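Local coordinates for hypothetical protein (Bacteroides caccae, PDB 4M8R) that is of unknown function but combines an N-terminal Ig-like domain with a WD40-like beta-propeller domain, at residues G121-E124 with T125-T128; A168-G172 with V173-F177; T373-L376 with D377-G380. All coordinates share one frame; numbering follows the deposited sequence.

Contact 1: residues G121-E124 with T125-T128; sequences GINE and TDKT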
loop_
_atom_site.group_PDB
_atom_site.type_symbol
_atom_site.label_atom_id
_atom_site.label_comp_id
_atom_site.label_asym_id
_atom_site.label_seq_id
_atom_site.Cartn_x
_atom_site.Cartn_y
_atom_site.Cartn_z
ATOM N N GLY A 121 1.094 -31.543 11.994
ATOM C CA GLY A 121 0.323 -32.760 11.736
ATOM C C GLY A 121 -0.663 -33.064 12.851
ATOM O O GLY A 121 -0.399 -32.767 14.020
ATOM N N ILE A 122 -1.789 -33.673 12.491
ATOM C CA ILE A 122 -2.785 -34.115 13.471
ATOM C C ILE A 122 -2.475 -35.550 13.902
ATOM O O ILE A 122 -2.548 -36.472 13.088
ATOM C CB ILE A 122 -4.223 -34.096 12.900
ATOM C CG1 ILE A 122 -4.496 -32.820 12.095
ATOM C CG2 ILE A 122 -5.241 -34.249 14.024
ATOM C CD1 ILE A 122 -4.348 -31.538 12.876
ATOM N N ASN A 123 -2.128 -35.736 15.175
ATOM C CA ASN A 123 -1.870 -37.068 15.712
ATOM C C ASN A 123 -3.135 -37.629 16.360
ATOM O O ASN A 123 -3.496 -37.244 17.474
ATOM C CB ASN A 123 -0.724 -37.028 16.723
ATOM C CG ASN A 123 -0.244 -38.410 17.115
ATOM O OD1 ASN A 123 -0.556 -38.902 18.199
ATOM N ND2 ASN A 123 0.503 -39.053 16.225
ATOM N N GLU A 124 -3.813 -38.528 15.652
ATOM C CA GLU A 124 -5.072 -39.089 16.137
ATOM C C GLU A 124 -4.883 -40.131 17.240
ATOM O O GLU A 124 -5.830 -40.446 17.951
ATOM C CB GLU A 124 -5.881 -39.692 14.981
ATOM C CG GLU A 124 -6.327 -38.688 13.923
ATOM C CD GLU A 124 -7.288 -37.629 14.447
ATOM O OE1 GLU A 124 -7.742 -37.721 15.608
ATOM O OE2 GLU A 124 -7.590 -36.686 13.687
ATOM N N THR A 125 -3.674 -40.667 17.384
ATOM C CA THR A 125 -3.385 -41.604 18.469
ATOM C C THR A 125 -3.366 -40.873 19.816
ATOM O O THR A 125 -4.112 -41.230 20.729
ATOM C CB THR A 125 -2.042 -42.330 18.252
ATOM O OG1 THR A 125 -2.031 -42.937 16.955
ATOM C CG2 THR A 125 -1.827 -43.409 19.309
ATOM N N ASP A 126 -2.528 -39.845 19.925
ATOM C CA ASP A 126 -2.381 -39.096 21.177
ATOM C C ASP A 126 -3.376 -37.944 21.302
ATOM O O ASP A 126 -3.441 -37.299 22.352
ATOM C CB ASP A 126 -0.962 -38.535 21.306
ATOM C CG ASP A 126 0.108 -39.614 21.267
ATOM O OD1 ASP A 126 -0.164 -40.736 20.780
ATOM O OD2 ASP A 126 1.232 -39.330 21.720
ATOM N N LYS A 127 -4.146 -37.692 20.239
ATOM C CA LYS A 127 -5.031 -36.524 20.156
ATOM C C LYS A 127 -4.249 -35.236 20.424
ATOM O O LYS A 127 -4.471 -34.544 21.421
ATOM C CB LYS A 127 -6.227 -36.659 21.109
ATOM C CG LYS A 127 -7.108 -37.870 20.839
ATOM C CD LYS A 127 -7.756 -37.814 19.462
ATOM C CE LYS A 127 -8.718 -38.974 19.246
ATOM N NZ LYS A 127 -9.321 -38.948 17.885
ATOM N N THR A 128 -3.326 -34.938 19.511
ATOM C CA THR A 128 -2.441 -33.784 19.625
ATOM C C THR A 128 -2.128 -33.184 18.259
ATOM O O THR A 128 -2.094 -33.893 17.252
ATOM C CB THR A 128 -1.096 -34.171 20.275
ATOM O OG1 THR A 128 -0.531 -35.291 19.586
ATOM C CG2 THR A 128 -1.274 -34.525 21.739
#

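Contact 2: residues A168-G172 with V173-F177; sequences AEENG and VQQPF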
loop_
_atom_site.group_PDB
_atom_site.type_symbol
_atom_site.label_atom_id
_atom_site.label_comp_id
_atom_site.label_asym_id
_atom_site.label_seq_id
_atom_site.Cartn_x
_atom_site.Cartn_y
_atom_site.Cartn_z
ATOM N N ALA A 168 -15.352 -28.861 14.678
ATOM C CA ALA A 168 -15.504 -29.812 15.773
ATOM C C ALA A 168 -16.940 -29.819 16.286
ATOM O O ALA A 168 -17.676 -28.846 16.122
ATOM C CB ALA A 168 -14.547 -29.479 16.901
ATOM N N GLU A 169 -17.332 -30.935 16.894
ATOM C CA GLU A 169 -18.680 -31.095 17.425
ATOM C C GLU A 169 -18.857 -30.215 18.652
ATOM O O GLU A 169 -18.016 -30.217 19.546
ATOM C CB GLU A 169 -18.936 -32.554 17.804
ATOM C CG GLU A 169 -20.383 -32.868 18.164
ATOM C CD GLU A 169 -21.234 -33.217 16.955
ATOM O OE1 GLU A 169 -20.972 -32.693 15.850
ATOM O OE2 GLU A 169 -22.170 -34.026 17.113
ATOM N N GLU A 170 -19.952 -29.463 18.681
ATOM C CA GLU A 170 -20.294 -28.629 19.827
ATOM C C GLU A 170 -21.799 -28.410 19.836
ATOM O O GLU A 170 -22.365 -27.957 18.838
ATOM C CB GLU A 170 -19.562 -27.285 19.756
ATOM C CG GLU A 170 -19.682 -26.417 21.009
ATOM C CD GLU A 170 -18.705 -26.796 22.112
ATOM O OE1 GLU A 170 -18.380 -27.995 22.254
ATOM O OE2 GLU A 170 -18.262 -25.886 22.846
ATOM N N ASN A 171 -22.437 -28.744 20.957
ATOM C CA ASN A 171 -23.891 -28.659 21.088
ATOM C C ASN A 171 -24.616 -29.408 19.969
ATOM O O ASN A 171 -25.606 -28.925 19.424
ATOM C CB ASN A 171 -24.348 -27.194 21.150
ATOM C CG ASN A 171 -23.726 -26.435 22.312
ATOM O OD1 ASN A 171 -23.493 -26.999 23.380
ATOM N ND2 ASN A 171 -23.468 -25.147 22.110
ATOM N N GLY A 172 -24.095 -30.582 19.618
ATOM C CA GLY A 172 -24.753 -31.472 18.667
ATOM C C GLY A 172 -24.567 -31.159 17.194
ATOM O O GLY A 172 -25.157 -31.834 16.348
ATOM N N VAL A 173 -23.764 -30.141 16.873
ATOM C CA VAL A 173 -23.493 -29.785 15.474
ATOM C C VAL A 173 -22.031 -29.442 15.232
ATOM O O VAL A 173 -21.272 -29.202 16.168
ATOM C CB VAL A 173 -24.363 -28.602 14.988
ATOM C CG1 VAL A 173 -25.838 -28.979 14.982
ATOM C CG2 VAL A 173 -24.123 -27.355 15.832
ATOM N N GLN A 174 -21.657 -29.422 13.956
ATOM C CA GLN A 174 -20.314 -29.040 13.533
ATOM C C GLN A 174 -20.182 -27.520 13.555
ATOM O O GLN A 174 -21.013 -26.810 12.977
ATOM C CB GLN A 174 -20.021 -29.585 12.124
ATOM C CG GLN A 174 -19.805 -31.091 12.071
ATOM C CD GLN A 174 -18.503 -31.518 12.740
ATOM O OE1 GLN A 174 -17.417 -31.135 12.308
ATOM N NE2 GLN A 174 -18.607 -32.325 13.788
ATOM N N GLN A 175 -19.135 -27.035 14.221
ATOM C CA GLN A 175 -18.887 -25.603 14.368
ATOM C C GLN A 175 -17.408 -25.277 14.216
ATOM O O GLN A 175 -16.550 -26.107 14.515
ATOM C CB GLN A 175 -19.344 -25.126 15.740
ATOM C CG GLN A 175 -20.817 -25.347 16.014
ATOM C CD GLN A 175 -21.332 -24.436 17.114
ATOM O OE1 GLN A 175 -21.217 -23.213 17.018
ATOM N NE2 GLN A 175 -21.923 -25.024 18.152
ATOM N N PRO A 176 -17.099 -24.053 13.759
ATOM C CA PRO A 176 -15.711 -23.652 13.597
ATOM C C PRO A 176 -15.059 -23.200 14.902
ATOM O O PRO A 176 -15.676 -22.466 15.683
ATOM C CB PRO A 176 -15.798 -22.487 12.614
ATOM C CG PRO A 176 -17.142 -21.908 12.848
ATOM C CD PRO A 176 -18.029 -23.059 13.198
ATOM N N PHE A 177 -13.818 -23.639 15.106
ATOM C CA PHE A 177 -12.997 -23.234 16.244
ATOM C C PHE A 177 -11.612 -22.798 15.803
ATOM O O PHE A 177 -11.112 -23.247 14.778
ATOM C CB PHE A 177 -12.842 -24.397 17.212
ATOM C CG PHE A 177 -14.098 -24.734 17.938
ATOM C CD1 PHE A 177 -14.392 -24.125 19.147
ATOM C CD2 PHE A 177 -14.991 -25.649 17.409
ATOM C CE1 PHE A 177 -15.554 -24.430 19.823
ATOM C CE2 PHE A 177 -16.155 -25.953 18.076
ATOM C CZ PHE A 177 -16.437 -25.345 19.286
#

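Contact 3: residues T373-L376 with D377-G380; sequences TNRL and DRIG. With EDO (1,2-ethanediol), chain H.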
loop_
_atom_site.group_PDB
_atom_site.type_symbol
_atom_site.label_atom_id
_atom_site.label_comp_id
_atom_site.label_asym_id
_atom_site.label_seq_id
_atom_site.Cartn_x
_atom_site.Cartn_y
_atom_site.Cartn_z
ATOM N N THR A 373 -2.114 -28.984 1.292
ATOM C CA THR A 373 -2.049 -27.698 1.977
ATOM C C THR A 373 -1.021 -26.782 1.300
ATOM O O THR A 373 -0.229 -27.248 0.480
ATOM C CB THR A 373 -1.753 -27.898 3.478
ATOM O OG1 THR A 373 -1.780 -26.637 4.156
ATOM C CG2 THR A 373 -0.407 -28.598 3.687
ATOM N N ASN A 374 -1.053 -25.488 1.630
ATOM C CA ASN A 374 -0.288 -24.478 0.897
ATOM C C ASN A 374 0.623 -23.665 1.795
ATOM O O ASN A 374 0.197 -23.180 2.838
ATOM C CB ASN A 374 -1.228 -23.502 0.192
ATOM C CG ASN A 374 -2.156 -24.182 -0.789
ATOM O OD1 ASN A 374 -3.064 -24.906 -0.395
ATOM N ND2 ASN A 374 -1.943 -23.938 -2.073
ATOM N N ARG A 375 1.872 -23.506 1.373
ATOM C CA ARG A 375 2.817 -22.646 2.063
ATOM C C ARG A 375 2.809 -21.299 1.351
ATOM O O ARG A 375 3.302 -21.183 0.227
ATOM C CB ARG A 375 4.223 -23.255 2.044
ATOM C CG ARG A 375 5.081 -22.766 3.201
ATOM C CD ARG A 375 6.565 -22.713 2.889
ATOM N NE ARG A 375 7.146 -24.020 2.609
ATOM C CZ ARG A 375 8.430 -24.327 2.775
ATOM N NH1 ARG A 375 9.293 -23.434 3.250
ATOM N NH2 ARG A 375 8.852 -25.550 2.478
ATOM N N LEU A 376 2.251 -20.285 2.005
ATOM C CA LEU A 376 1.947 -19.024 1.325
ATOM C C LEU A 376 3.104 -18.039 1.181
ATOM O O LEU A 376 2.919 -16.996 0.569
ATOM C CB LEU A 376 0.746 -18.344 1.989
ATOM C CG LEU A 376 -0.532 -19.192 2.024
ATOM C CD1 LEU A 376 -1.676 -18.404 2.648
ATOM C CD2 LEU A 376 -0.905 -19.673 0.628
ATOM N N ASP A 377 4.283 -18.360 1.718
ATOM C CA ASP A 377 5.514 -17.602 1.377
ATOM C C ASP A 377 6.173 -18.140 0.100
ATOM O O ASP A 377 7.171 -17.602 -0.365
ATOM C CB ASP A 377 6.526 -17.541 2.543
ATOM C CG ASP A 377 6.957 -18.915 3.051
ATOM O OD1 ASP A 377 6.406 -19.928 2.589
ATOM O OD2 ASP A 377 7.839 -18.976 3.934
ATOM N N ARG A 378 5.613 -19.216 -0.446
ATOM C CA ARG A 378 5.929 -19.674 -1.793
ATOM C C ARG A 378 4.804 -19.230 -2.706
ATOM O O ARG A 378 3.721 -18.879 -2.235
ATOM C CB ARG A 378 6.037 -21.200 -1.834
ATOM C CG ARG A 378 7.144 -21.770 -0.965
ATOM C CD ARG A 378 8.506 -21.373 -1.506
ATOM N NE ARG A 378 9.599 -22.064 -0.831
ATOM C CZ ARG A 378 10.169 -21.668 0.305
ATOM N NH1 ARG A 378 9.763 -20.567 0.942
ATOM N NH2 ARG A 378 11.163 -22.383 0.814
ATOM N N ILE A 379 5.059 -19.258 -4.009
ATOM C CA ILE A 379 4.021 -19.028 -5.002
ATOM C C ILE A 379 3.955 -20.222 -5.945
ATOM O O ILE A 379 4.977 -20.822 -6.270
ATOM C CB ILE A 379 4.247 -17.726 -5.804
ATOM C CG1 ILE A 379 5.663 -17.669 -6.396
ATOM C CG2 ILE A 379 4.001 -16.512 -4.914
ATOM C CD1 ILE A 379 5.846 -16.578 -7.432
ATOM N N GLY A 380 2.743 -20.576 -6.353
ATOM C CA GLY A 380 2.530 -21.636 -7.333
ATOM C C GLY A 380 2.950 -23.024 -6.891
ATOM O O GLY A 380 3.438 -23.809 -7.701
HETATM C C1 EDO H . -6.568 -27.395 -0.270
HETATM O O1 EDO H . -6.809 -27.582 1.127
HETATM C C2 EDO H . -5.423 -26.405 -0.431
HETATM O O2 EDO H . -5.051 -26.254 -1.808
#

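Contact 1: residues G121-E124 with T125-T128
Asn123 meets the returning chain with both its backbone and its side chain. Its N donates to Thr128 O at 2.8 Å, and Thr128 N returns a bond to Asn123 O at 3.1 Å. These two bonds make Asn123 and Thr128 an antiparallel hydrogen-bonded pair. Their side chains run side by side on the same face of the sheet, with Thr128 OG1 3.4 Å from Asn123 CB.

The amide oxygen of Asn123 works further along the turn. CG lies anti to the backbone N (chi1 -169°), which lets Asn123 OD1 accept from Asp126 N at 2.8 Å, the donor tilted 27° from the amide carbonyl plane. The carboxylate of Asp126 stands at a right angle to that amide.

Glu124 and Lys127 cross obliquely, and both chains bend at their second torsion to bring the charges together. Lys127 NZ meets Glu124 OE1 at 3.0 Å, nearly along the C-O axis, in a salt bridge, and also makes a weak hydrogen bond to Pro150 O. Farther out, Ile122 packs on Met146 and Ser418.

Lys127, with positive phi (54°), and Thr128 both face Asn123: a G1 beta bulge, closing the hairpin between strands 118-123 and 128-133 in the WD40-like domain.

Contact 2: residues A168-G172 with V173-F177
Glu169 and Gln174 cross at about a right angle on one face of the hairpin, their carboxylate and amide planes 41° apart. Gln174 NE2 donates to Glu169 OE1 at 3.2 Å, approaching from the anti side and out of the carboxylate plane, while Gln174 OE1 is taken by Arg153. A leucine in place of Gln174 would probably leave Glu169 OE1 without this donor and Arg153 without its amide acceptor.

The other face carries Ala168, Glu170, Val173 and Gln175. Glu170 O accepts from both sides of its carbonyl plane, from Val173 N at 3.3 Å and from Gln175 NE2 at 3.0 Å. The Gln175 side chain, extended beyond CG, brings its amide to that carbonyl, and NE2 also binds Asp193, which Asn171 ND2 shares.

Phe177 turns its ring edge to the opposing strand, its CZ 3.7 Å from Glu170 CB and its CE2 3.8 Å from Ala168 O. Separately, Phe177 CD2 makes an apolar contact with Ala168 CB at 3.9 Å. The carboxylate of Glu170 stands almost perpendicular to the ring.

Asn171 and Gly172, both with positive phi, form the corners of a type I' turn. The hairpin pairs strands 163-170 and 173-180, central in a four-stranded antiparallel sheet, where Phe177 reaches Trp186 and Ala188 of edge strand 186-188.

Contact 3: residues T373-L376 with D377-G380
Two guanidinium groups, those of Arg375 and Arg378, lie against each other across this turn. Arg375 NH1 sits over one face of the Arg378 guanidinium, offset toward its rim, and comes within 3.2 Å of Arg378 NH2; the two planes are 39° apart. Both nitrogens are donors, and both lie near an anion of the second subunit, which probably draws them together. Glu135 of that subunit forms a salt bridge to Arg375 NH1 through OE1, and a long, weak ion pair with Arg378 NH2 through OE2. The carboxylate of Glu135 is likely to be what allows the two positive groups to lie so close.

The two side chains run side by side in the same direction. Arg375 sets out with CG opposite its backbone N (chi1 -155°) and bends only at chi3, which carries its head group to Arg378; Arg378 bends earlier, at chi2. The second terminal nitrogen of Arg375, NH2, is hydrogen-bonded to Tyr408 OH, and the side chain also packs on Phe117 and Trp421, which probably restricts the rotation of its head group.

In the backbone, Arg378 N donates to Arg375 O at 3.1 Å. That bond closes a type I beta turn from Arg375 to Arg378, in the loop that links antiparallel neighbours 368-373 and 381-387 of the WD40-like domain and meets the second subunit.

All three contacts are turns between successive antiparallel strands of the WD40-like domain, each belonging to a different four-stranded antiparallel sheet. They follow in series along the chain: contact 1, contact 2, then contact 3. Contacts 1 and 2 have centres about 19 Å apart, and their nearest atoms are about 11 Å apart. Contact 3 lies farther off, its centre about 24 Å from that of contact 1 and about 29 Å from that of contact 2, on the opposite side of the chain's centre from the latter. None touches another. Separate sheets with local turns are consistent with a beta propeller; of the three, contact 3 alone meets another subunit.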